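Xylanase inhibitor TL-XI (Triticum aestivum, PDB 3G7M) inhibits xylanases noncompetitively, as a small thaumatin-like protein of wheat that is linked to plant defence. Local coordinates at residues Trp14-Leu19 / Trp49-Cys54; Val82-Ala87 / Gly106-Met111; Gly94-Gly99 / Ala141-Gln146. The protein carries 4 engineered substitutions. All coordinates share one frame; numbering follows the deposited sequence.

The three contacts follow the beta sandwich expected of a thaumatin-like protein, and all of them reach its six-stranded antiparallel sheet. Contact 1 pairs strands 13-19 and 44-52. Contact 2, centred about 10 Å away, holds the loop before strand 111-115 against the chain entering strand 86-91, the next strand over. The two touch directly, through Gly-50 and Asn-108 among others. Contact 3, its centre about 20 and 21 Å from the centres of contacts 1 and 2, joins strand 95-101 to strand 145-149 of the other sheet. Along the chain contact 1 closes first, whereas the segments of contacts 2 and 3 alternate, so the chain passes repeatedly between regions on opposite sides of the molecule's centre.

Contact 1 (Trp14-Leu19 / Trp49-Cys54); sequences WPAVAL and WGRTGC
Arg-51 folds its side chain around the carbonyl oxygen of Trp-14. CB lies beside both Trp-14 O and Trp-14 CB, and CG comes to 3.3 Å from Trp-14 O. CD runs past the same oxygen, and the chain then bends (chi3 -80°), turning NE back to donate to Trp-14 O at 2.8 Å. The acceptor sits at the edge of the guanidinium, near its plane. CZ passes Trp-14 CB, Ala-16 CB lies over one guanidinium face, and at the tip NH2 makes a weak bond with Pro-15 O at 3.5 Å. Arg-51 N also donates to Trp-14 O; NE and N reach it from opposite faces of the carbonyl plane, so one residue grips this oxygen twice. A bound sodium ion lies about 4 Å from the Arg-51 side chain.

Strands 13-19 and 44-52 are antiparallel neighbours in the six-stranded sheet of the thaumatin-like fold. Ala-16 and Trp-49 form a hydrogen-bonded pair: Ala-16 N donates to Trp-49 O, and Trp-49 N returns a bond to Ala-16 O. On the same face of the sheet, Ala-16 CB makes a CH-pi contact with the six-membered ring of Trp-49, 3.8 Å from its centroid, while Ala-18 CB stands at the ring edge near CH2. Trp-49 NE1 is hydrogen-bonded to Gly-67 O.

Beyond the paired part, the chain turns through Gly-53 and brings Cys-54 over the Trp-14 indole. Cys-54 CB is 3.6 Å from the centroid of the six-membered ring, over its face. SG, disulfide-bonded to Cys-64, approaches the five-membered ring obliquely at 4.0 Å from its centroid. Arg-51 O lies in plane at the indole edge and accepts a hydrogen bond from Trp-14 N at 2.6 Å.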
loop_
_atom_site.group_PDB
_atom_site.type_symbol
_atom_site.label_atom_id
_atom_site.label_comp_id
_atom_site.label_asym_id
_atom_site.label_seq_id
_atom_site.Cartn_x
_atom_site.Cartn_y
_atom_site.Cartn_z
ATOM N N TRP A 14 6.005 -2.976 7.300
ATOM C CA TRP A 14 6.940 -2.256 6.432
ATOM C C TRP A 14 6.264 -1.866 5.115
ATOM O O TRP A 14 6.318 -2.622 4.147
ATOM C CB TRP A 14 8.183 -3.133 6.166
ATOM C CG TRP A 14 9.231 -3.102 7.273
ATOM C CD1 TRP A 14 10.355 -2.286 7.348
ATOM C CD2 TRP A 14 9.247 -3.896 8.448
ATOM N NE1 TRP A 14 11.054 -2.546 8.494
ATOM C CE2 TRP A 14 10.402 -3.530 9.191
ATOM C CE3 TRP A 14 8.404 -4.888 8.950
ATOM C CZ2 TRP A 14 10.730 -4.124 10.419
ATOM C CZ3 TRP A 14 8.736 -5.495 10.176
ATOM C CH2 TRP A 14 9.893 -5.104 10.896
ATOM N N PRO A 15 5.615 -0.693 5.071
ATOM C CA PRO A 15 4.883 -0.302 3.864
ATOM C C PRO A 15 5.820 -0.105 2.681
ATOM O O PRO A 15 6.947 0.331 2.878
ATOM C CB PRO A 15 4.244 1.044 4.254
ATOM C CG PRO A 15 4.231 1.055 5.704
ATOM C CD PRO A 15 5.451 0.303 6.140
ATOM N N ALA A 16 5.354 -0.425 1.472
ATOM C CA ALA A 16 6.149 -0.260 0.289
ATOM C C ALA A 16 5.301 0.369 -0.758
ATOM O O ALA A 16 4.190 -0.083 -1.029
ATOM C CB ALA A 16 6.656 -1.570 -0.181
ATOM N N VAL A 17 5.838 1.423 -1.349
ATOM C CA VAL A 17 5.180 2.085 -2.425
ATOM C C VAL A 17 6.081 1.949 -3.649
ATOM O O VAL A 17 7.267 2.283 -3.602
ATOM C CB VAL A 17 4.887 3.568 -2.072
ATOM C CG1 VAL A 17 4.122 4.287 -3.204
ATOM C CG2 VAL A 17 4.118 3.663 -0.779
ATOM N N ALA A 18 5.504 1.441 -4.740
ATOM C CA ALA A 18 6.150 1.418 -6.067
ATOM C C ALA A 18 5.165 1.795 -7.193
ATOM O O ALA A 18 4.076 1.261 -7.236
ATOM C CB ALA A 18 6.797 0.043 -6.336
ATOM N N LEU A 19 5.552 2.712 -8.090
ATOM C CA LEU A 19 4.781 3.019 -9.306
ATOM C C LEU A 19 4.701 1.809 -10.241
ATOM O O LEU A 19 5.617 0.982 -10.290
ATOM C CB LEU A 19 5.431 4.172 -10.044
ATOM C CG LEU A 19 5.310 5.599 -9.469
ATOM C CD1 LEU A 19 6.326 5.828 -8.394
ATOM C CD2 LEU A 19 5.551 6.631 -10.549
ATOM N N TRP A 49 1.635 -1.676 -0.670
ATOM C CA TRP A 49 1.417 -2.879 0.135
ATOM C C TRP A 49 2.256 -2.869 1.393
ATOM O O TRP A 49 3.279 -2.207 1.439
ATOM C CB TRP A 49 1.728 -4.149 -0.685
ATOM C CG TRP A 49 3.180 -4.356 -0.973
ATOM C CD1 TRP A 49 4.045 -5.099 -0.256
ATOM C CD2 TRP A 49 3.918 -3.821 -2.075
ATOM N NE1 TRP A 49 5.293 -5.064 -0.828
ATOM C CE2 TRP A 49 5.245 -4.285 -1.950
ATOM C CE3 TRP A 49 3.587 -2.996 -3.159
ATOM C CZ2 TRP A 49 6.250 -3.942 -2.850
ATOM C CZ3 TRP A 49 4.583 -2.653 -4.052
ATOM C CH2 TRP A 49 5.901 -3.127 -3.889
ATOM N N GLY A 50 1.832 -3.636 2.393
ATOM C CA GLY A 50 2.605 -3.807 3.616
ATOM C C GLY A 50 3.403 -5.098 3.661
ATOM O O GLY A 50 2.977 -6.123 3.114
ATOM N N ARG A 51 4.556 -5.039 4.342
ATOM C CA ARG A 51 5.423 -6.196 4.536
ATOM C C ARG A 51 5.633 -6.448 6.013
ATOM O O ARG A 51 5.811 -5.503 6.793
ATOM C CB ARG A 51 6.774 -5.961 3.884
ATOM C CG ARG A 51 6.719 -5.432 2.461
ATOM C CD ARG A 51 8.091 -4.939 2.068
ATOM N NE ARG A 51 8.363 -3.609 2.588
ATOM C CZ ARG A 51 9.556 -3.034 2.570
ATOM N NH1 ARG A 51 10.598 -3.692 2.086
ATOM N NH2 ARG A 51 9.706 -1.803 3.044
ATOM N N THR A 52 5.616 -7.727 6.394
ATOM C CA THR A 52 5.763 -8.090 7.798
ATOM C C THR A 52 6.964 -8.965 7.941
ATOM O O THR A 52 7.335 -9.627 6.986
ATOM C CB THR A 52 4.530 -8.854 8.336
ATOM O OG1 THR A 52 4.338 -10.083 7.607
ATOM C CG2 THR A 52 3.270 -7.985 8.252
ATOM N N GLY A 53 7.558 -8.969 9.136
ATOM C CA GLY A 53 8.660 -9.867 9.484
ATOM C C GLY A 53 9.934 -9.567 8.719
ATOM O O GLY A 53 10.611 -10.477 8.211
ATOM N N CYS A 54 10.254 -8.277 8.617
ATOM C CA CYS A 54 11.443 -7.835 7.883
ATOM C C CYS A 54 12.597 -7.748 8.847
ATOM O O CYS A 54 12.510 -7.066 9.861
ATOM C CB CYS A 54 11.217 -6.482 7.202
ATOM S SG CYS A 54 9.764 -6.458 6.129
#

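Contact 2 (Val82-Ala87 / Gly106-Met111); sequences VPTTMA and GFNVPM. Engineered in segment 82-87: Thr-84 (natural residue Val). Engineered in segment 106-111: Val-109 (natural residue Leu).
The Phe-107 ring meets Thr-85 obliquely, its CD2 rim atom 3.4 Å from Thr-85 OG1. The second flat group, the Asn-108 carboxamide, receives the backbone of Thr-85 from above its plane: Thr-85 N donates to Asn-108 OD1 at 2.7 Å from a position 46° out of the plane of the C=O group. Asn-108 CG, set between its own N and carbonyl carbon (chi1 66°), is thereby brought against Thr-84 CA, and the side chains of these two residues lie side by side, pointing the same way. The amide's other end is held too, because ND2 donates to Gly-50 O of the adjoining strand 44-52.

Thr-85 OG1 lies beside the backbone N (chi1 -58°), where it is within bonding distance of two oxygens, 3.1 Å from Asn-108 OD1 and 2.8 Å from Val-109 O. Its methyl CG2 points to the tip of Met-111, 3.6 Å from SD, and the same sulfur packs on Ala-87 CB at 3.8 Å. At the opposite end of the contact Pro-83, which follows a cis peptide bond, lays CB against the backbone of Phe-107. A water donates to both Thr-84 O and Gly-106 O, bridging two carbonyl oxygens that are close but cannot bond to each other.

Thr-84 and Val-109 are engineered, replacing Val and Leu. The segment 106-111 is an irregular loop, and the bonds across the contact run through side chains and a water, with no ladder of backbone bonds. With OD1 taking backbone N-H of Thr-85 and ND2 giving to Gly-50, the Asn-108 carboxamide is probably fixed in its rotation, tying the loop that leads into strand 111-115 to strand 44-52 and to the chain entering strand 86-91.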
loop_
_atom_site.group_PDB
_atom_site.type_symbol
_atom_site.label_atom_id
_atom_site.label_comp_id
_atom_site.label_asym_id
_atom_site.label_seq_id
_atom_site.Cartn_x
_atom_site.Cartn_y
_atom_site.Cartn_z
ATOM N N VAL A 82 3.996 -13.784 -2.929
ATOM C CA VAL A 82 2.712 -14.302 -2.425
ATOM C C VAL A 82 2.914 -14.907 -1.001
ATOM O O VAL A 82 3.867 -15.662 -0.767
ATOM C CB VAL A 82 2.145 -15.389 -3.451
ATOM C CG1 VAL A 82 0.832 -16.068 -2.993
ATOM C CG2 VAL A 82 1.977 -14.785 -4.852
ATOM N N PRO A 83 2.009 -14.611 -0.053
ATOM C CA PRO A 83 0.831 -13.829 -0.283
ATOM C C PRO A 83 1.099 -12.383 0.048
ATOM O O PRO A 83 2.019 -12.077 0.839
ATOM C CB PRO A 83 -0.154 -14.424 0.715
ATOM C CG PRO A 83 0.691 -14.919 1.863
ATOM C CD PRO A 83 2.081 -15.090 1.352
ATOM N N THR A 84 0.307 -11.503 -0.556
ATOM C CA THR A 84 0.323 -10.089 -0.202
ATOM C C THR A 84 -0.917 -9.343 -0.672
ATOM O O THR A 84 -1.425 -9.592 -1.767
ATOM C CB THR A 84 1.569 -9.364 -0.736
ATOM O OG1 THR A 84 1.431 -7.960 -0.466
ATOM C CG2 THR A 84 1.788 -9.603 -2.255
ATOM N N THR A 85 -1.399 -8.433 0.161
ATOM C CA THR A 85 -2.560 -7.616 -0.169
ATOM C C THR A 85 -2.086 -6.425 -0.981
ATOM O O THR A 85 -1.153 -5.747 -0.560
ATOM C CB THR A 85 -3.242 -7.112 1.094
ATOM O OG1 THR A 85 -3.618 -8.268 1.897
ATOM C CG2 THR A 85 -4.488 -6.305 0.744
ATOM N N MET A 86 -2.701 -6.200 -2.154
ATOM C CA MET A 86 -2.285 -5.149 -3.107
ATOM C C MET A 86 -3.267 -4.005 -3.275
ATOM O O MET A 86 -4.399 -4.176 -3.810
ATOM C CB MET A 86 -2.003 -5.723 -4.480
ATOM C CG MET A 86 -0.581 -6.093 -4.687
ATOM S SD MET A 86 0.468 -4.642 -4.752
ATOM C CE MET A 86 1.851 -5.369 -5.665
ATOM N N ALA A 87 -2.802 -2.828 -2.828
ATOM C CA ALA A 87 -3.534 -1.610 -3.027
ATOM C C ALA A 87 -2.934 -0.818 -4.197
ATOM O O ALA A 87 -1.699 -0.732 -4.337
ATOM C CB ALA A 87 -3.488 -0.812 -1.789
ATOM N N GLY A 106 -2.927 -12.955 -3.302
ATOM C CA GLY A 106 -3.235 -13.554 -1.998
ATOM C C GLY A 106 -3.648 -12.518 -0.974
ATOM O O GLY A 106 -4.113 -11.436 -1.338
ATOM N N PHE A 107 -3.457 -12.840 0.309
ATOM C CA PHE A 107 -3.804 -11.939 1.402
ATOM C C PHE A 107 -2.853 -12.114 2.546
ATOM O O PHE A 107 -2.630 -13.244 2.991
ATOM C CB PHE A 107 -5.202 -12.258 1.883
ATOM C CG PHE A 107 -5.629 -11.486 3.083
ATOM C CD1 PHE A 107 -5.458 -12.006 4.364
ATOM C CD2 PHE A 107 -6.219 -10.257 2.936
ATOM C CE1 PHE A 107 -5.846 -11.301 5.468
ATOM C CE2 PHE A 107 -6.617 -9.548 4.036
ATOM C CZ PHE A 107 -6.434 -10.069 5.307
ATOM N N ASN A 108 -2.304 -11.000 3.041
ATOM C CA ASN A 108 -1.405 -11.027 4.205
ATOM C C ASN A 108 -1.812 -10.115 5.324
ATOM O O ASN A 108 -1.801 -10.509 6.473
ATOM C CB ASN A 108 0.046 -10.734 3.810
ATOM C CG ASN A 108 0.250 -9.331 3.304
ATOM O OD1 ASN A 108 -0.648 -8.727 2.740
ATOM N ND2 ASN A 108 1.451 -8.808 3.495
ATOM N N VAL A 109 -2.162 -8.889 4.976
ATOM C CA VAL A 109 -2.520 -7.880 5.959
ATOM C C VAL A 109 -3.884 -7.284 5.494
ATOM O O VAL A 109 -4.052 -6.952 4.316
ATOM C CB VAL A 109 -1.351 -6.787 6.191
ATOM C CG1 VAL A 109 -1.729 -5.820 7.236
ATOM C CG2 VAL A 109 -0.009 -7.395 6.636
ATOM N N PRO A 110 -4.889 -7.192 6.408
ATOM C CA PRO A 110 -6.180 -6.510 6.056
ATOM C C PRO A 110 -6.009 -5.012 5.780
ATOM O O PRO A 110 -5.266 -4.321 6.490
ATOM C CB PRO A 110 -7.048 -6.730 7.298
ATOM C CG PRO A 110 -6.052 -7.117 8.412
ATOM C CD PRO A 110 -4.945 -7.834 7.743
ATOM N N MET A 111 -6.679 -4.509 4.758
ATOM C CA MET A 111 -6.506 -3.113 4.417
ATOM C C MET A 111 -7.797 -2.320 4.400
ATOM O O MET A 111 -8.869 -2.860 4.175
ATOM C CB MET A 111 -5.837 -2.992 3.062
ATOM C CG MET A 111 -4.356 -3.195 3.050
ATOM S SD MET A 111 -3.737 -2.861 1.391
ATOM C CE MET A 111 -2.060 -3.442 1.642
HETATM O O HOH W 1 -3.459 -9.958 -3.441
#

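Contact 3 (Gly94-Gly99 / Ala141-Gln146); sequences GNYTYG and AGSRLQ
Tyr-96 and Leu-145 each hold CG anti to the carbonyl carbon (chi1 -58° and -78°), which sets each CG toward the other segment, and the two side chains cross obliquely. Leu-145 CD1 lies over one face of the Tyr-96 ring, offset toward the rim beside CG and CD1, in a CH-pi contact 3.9 Å from the centroid. Gly-94 O lies over the opposite face, toward its rim, 3.7 Å above the plane. Ser-143 OG stands at the ring edge, 3.4 Å from Tyr-96 CE2, and has a weak hydrogen bond to Ala-140 O. The other methyl of Leu-145, CD2, reaches Tyr-98 CD1 at 3.6 Å, so the forked leucine fits one branch to each tyrosine. An alanine in place of Tyr-96 would probably open a gap beneath Leu-145 CD1 and leave Thr-40 OG1 without the phenol that hydrogen-bonds to it.

The leucine and the two tyrosine rings make apolar contacts, while the hydroxyls bond outside the two segments, Tyr-96 OH to Thr-40 OG1 and Tyr-98 OH to Asp-119 O. This is packing between the two sheets of the sandwich: strand 95-101, lying between strands 86-91 and 135-139, turns its tyrosines toward strand 145-149, and Val-89 of strand 86-91 and Cys-115 of strand 111-115 both touch Tyr-98 and Leu-145.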
loop_
_atom_site.group_PDB
_atom_site.type_symbol
_atom_site.label_atom_id
_atom_site.label_comp_id
_atom_site.label_asym_id
_atom_site.label_seq_id
_atom_site.Cartn_x
_atom_site.Cartn_y
_atom_site.Cartn_z
ATOM N N GLY A 94 -4.874 16.496 -9.048
ATOM C CA GLY A 94 -5.963 16.728 -8.071
ATOM C C GLY A 94 -6.868 15.546 -7.688
ATOM O O GLY A 94 -7.124 15.326 -6.470
ATOM N N ASN A 95 -7.359 14.805 -8.729
ATOM C CA ASN A 95 -8.255 13.613 -8.568
ATOM C C ASN A 95 -7.559 12.275 -8.274
ATOM O O ASN A 95 -6.497 11.965 -8.850
ATOM C CB ASN A 95 -9.100 13.428 -9.812
ATOM C CG ASN A 95 -10.092 14.532 -9.986
ATOM O OD1 ASN A 95 -11.268 14.279 -10.266
ATOM N ND2 ASN A 95 -9.635 15.774 -9.817
ATOM N N TYR A 96 -8.169 11.476 -7.392
ATOM C CA TYR A 96 -7.569 10.223 -6.966
ATOM C C TYR A 96 -8.573 9.119 -7.236
ATOM O O TYR A 96 -9.768 9.333 -7.127
ATOM C CB TYR A 96 -7.215 10.235 -5.453
ATOM C CG TYR A 96 -6.265 11.330 -4.950
ATOM C CD1 TYR A 96 -4.914 11.346 -5.338
ATOM C CD2 TYR A 96 -6.710 12.339 -4.047
ATOM C CE1 TYR A 96 -4.041 12.358 -4.877
ATOM C CE2 TYR A 96 -5.838 13.349 -3.584
ATOM C CZ TYR A 96 -4.514 13.347 -3.997
ATOM O OH TYR A 96 -3.679 14.353 -3.555
ATOM N N THR A 97 -8.090 7.932 -7.597
ATOM C CA THR A 97 -8.896 6.693 -7.594
ATOM C C THR A 97 -8.076 5.697 -6.844
ATOM O O THR A 97 -6.848 5.663 -6.997
ATOM C CB THR A 97 -9.132 6.111 -9.009
ATOM O OG1 THR A 97 -7.876 5.940 -9.693
ATOM C CG2 THR A 97 -9.990 7.066 -9.855
ATOM N N TYR A 98 -8.731 4.891 -6.020
ATOM C CA TYR A 98 -8.006 3.937 -5.167
ATOM C C TYR A 98 -8.678 2.557 -5.148
ATOM O O TYR A 98 -9.863 2.439 -4.891
ATOM C CB TYR A 98 -7.801 4.509 -3.751
ATOM C CG TYR A 98 -9.032 5.185 -3.166
ATOM C CD1 TYR A 98 -9.384 6.478 -3.522
ATOM C CD2 TYR A 98 -9.843 4.517 -2.265
ATOM C CE1 TYR A 98 -10.503 7.070 -3.014
ATOM C CE2 TYR A 98 -10.983 5.112 -1.755
ATOM C CZ TYR A 98 -11.306 6.391 -2.132
ATOM O OH TYR A 98 -12.440 6.997 -1.617
ATOM N N GLY A 99 -7.919 1.516 -5.463
ATOM C CA GLY A 99 -8.463 0.162 -5.569
ATOM C C GLY A 99 -7.580 -0.823 -4.846
ATOM O O GLY A 99 -6.455 -0.503 -4.475
ATOM N N ALA A 141 -10.357 19.532 -4.243
ATOM C CA ALA A 141 -9.209 20.434 -4.326
ATOM C C ALA A 141 -8.158 20.141 -3.235
ATOM O O ALA A 141 -6.952 20.158 -3.531
ATOM C CB ALA A 141 -9.654 21.938 -4.294
ATOM N N GLY A 142 -8.611 19.870 -2.001
ATOM C CA GLY A 142 -7.682 19.665 -0.886
ATOM C C GLY A 142 -7.888 18.346 -0.151
ATOM O O GLY A 142 -7.771 18.296 1.088
ATOM N N SER A 143 -8.181 17.277 -0.908
ATOM C CA SER A 143 -8.576 15.976 -0.329
ATOM C C SER A 143 -7.409 15.176 0.277
ATOM O O SER A 143 -6.239 15.498 0.042
ATOM C CB SER A 143 -9.389 15.130 -1.334
ATOM O OG SER A 143 -8.686 14.961 -2.553
ATOM N N ARG A 144 -7.735 14.136 1.056
ATOM C CA ARG A 144 -6.710 13.430 1.804
ATOM C C ARG A 144 -6.900 11.915 1.760
ATOM O O ARG A 144 -7.915 11.419 2.239
ATOM C CB ARG A 144 -6.705 13.955 3.253
ATOM C CG ARG A 144 -5.913 15.232 3.359
ATOM C CD ARG A 144 -6.390 16.139 4.465
ATOM N NE ARG A 144 -5.862 17.490 4.230
ATOM C CZ ARG A 144 -6.311 18.598 4.823
ATOM N NH1 ARG A 144 -7.304 18.536 5.714
ATOM N NH2 ARG A 144 -5.768 19.779 4.523
ATOM N N LEU A 145 -5.923 11.200 1.187
ATOM C CA LEU A 145 -5.953 9.740 1.091
ATOM C C LEU A 145 -5.335 9.038 2.303
ATOM O O LEU A 145 -4.259 9.465 2.802
ATOM C CB LEU A 145 -5.188 9.283 -0.142
ATOM C CG LEU A 145 -5.868 9.407 -1.507
ATOM C CD1 LEU A 145 -4.894 9.015 -2.578
ATOM C CD2 LEU A 145 -7.088 8.487 -1.572
ATOM N N GLN A 146 -6.000 7.952 2.747
ATOM C CA GLN A 146 -5.520 7.140 3.866
ATOM C C GLN A 146 -5.581 5.630 3.591
ATOM O O GLN A 146 -6.627 5.084 3.245
ATOM C CB GLN A 146 -6.279 7.484 5.139
ATOM C CG GLN A 146 -5.581 7.011 6.406
ATOM C CD GLN A 146 -6.212 7.577 7.674
ATOM O OE1 GLN A 146 -7.322 8.151 7.637
ATOM N NE2 GLN A 146 -5.503 7.422 8.805
#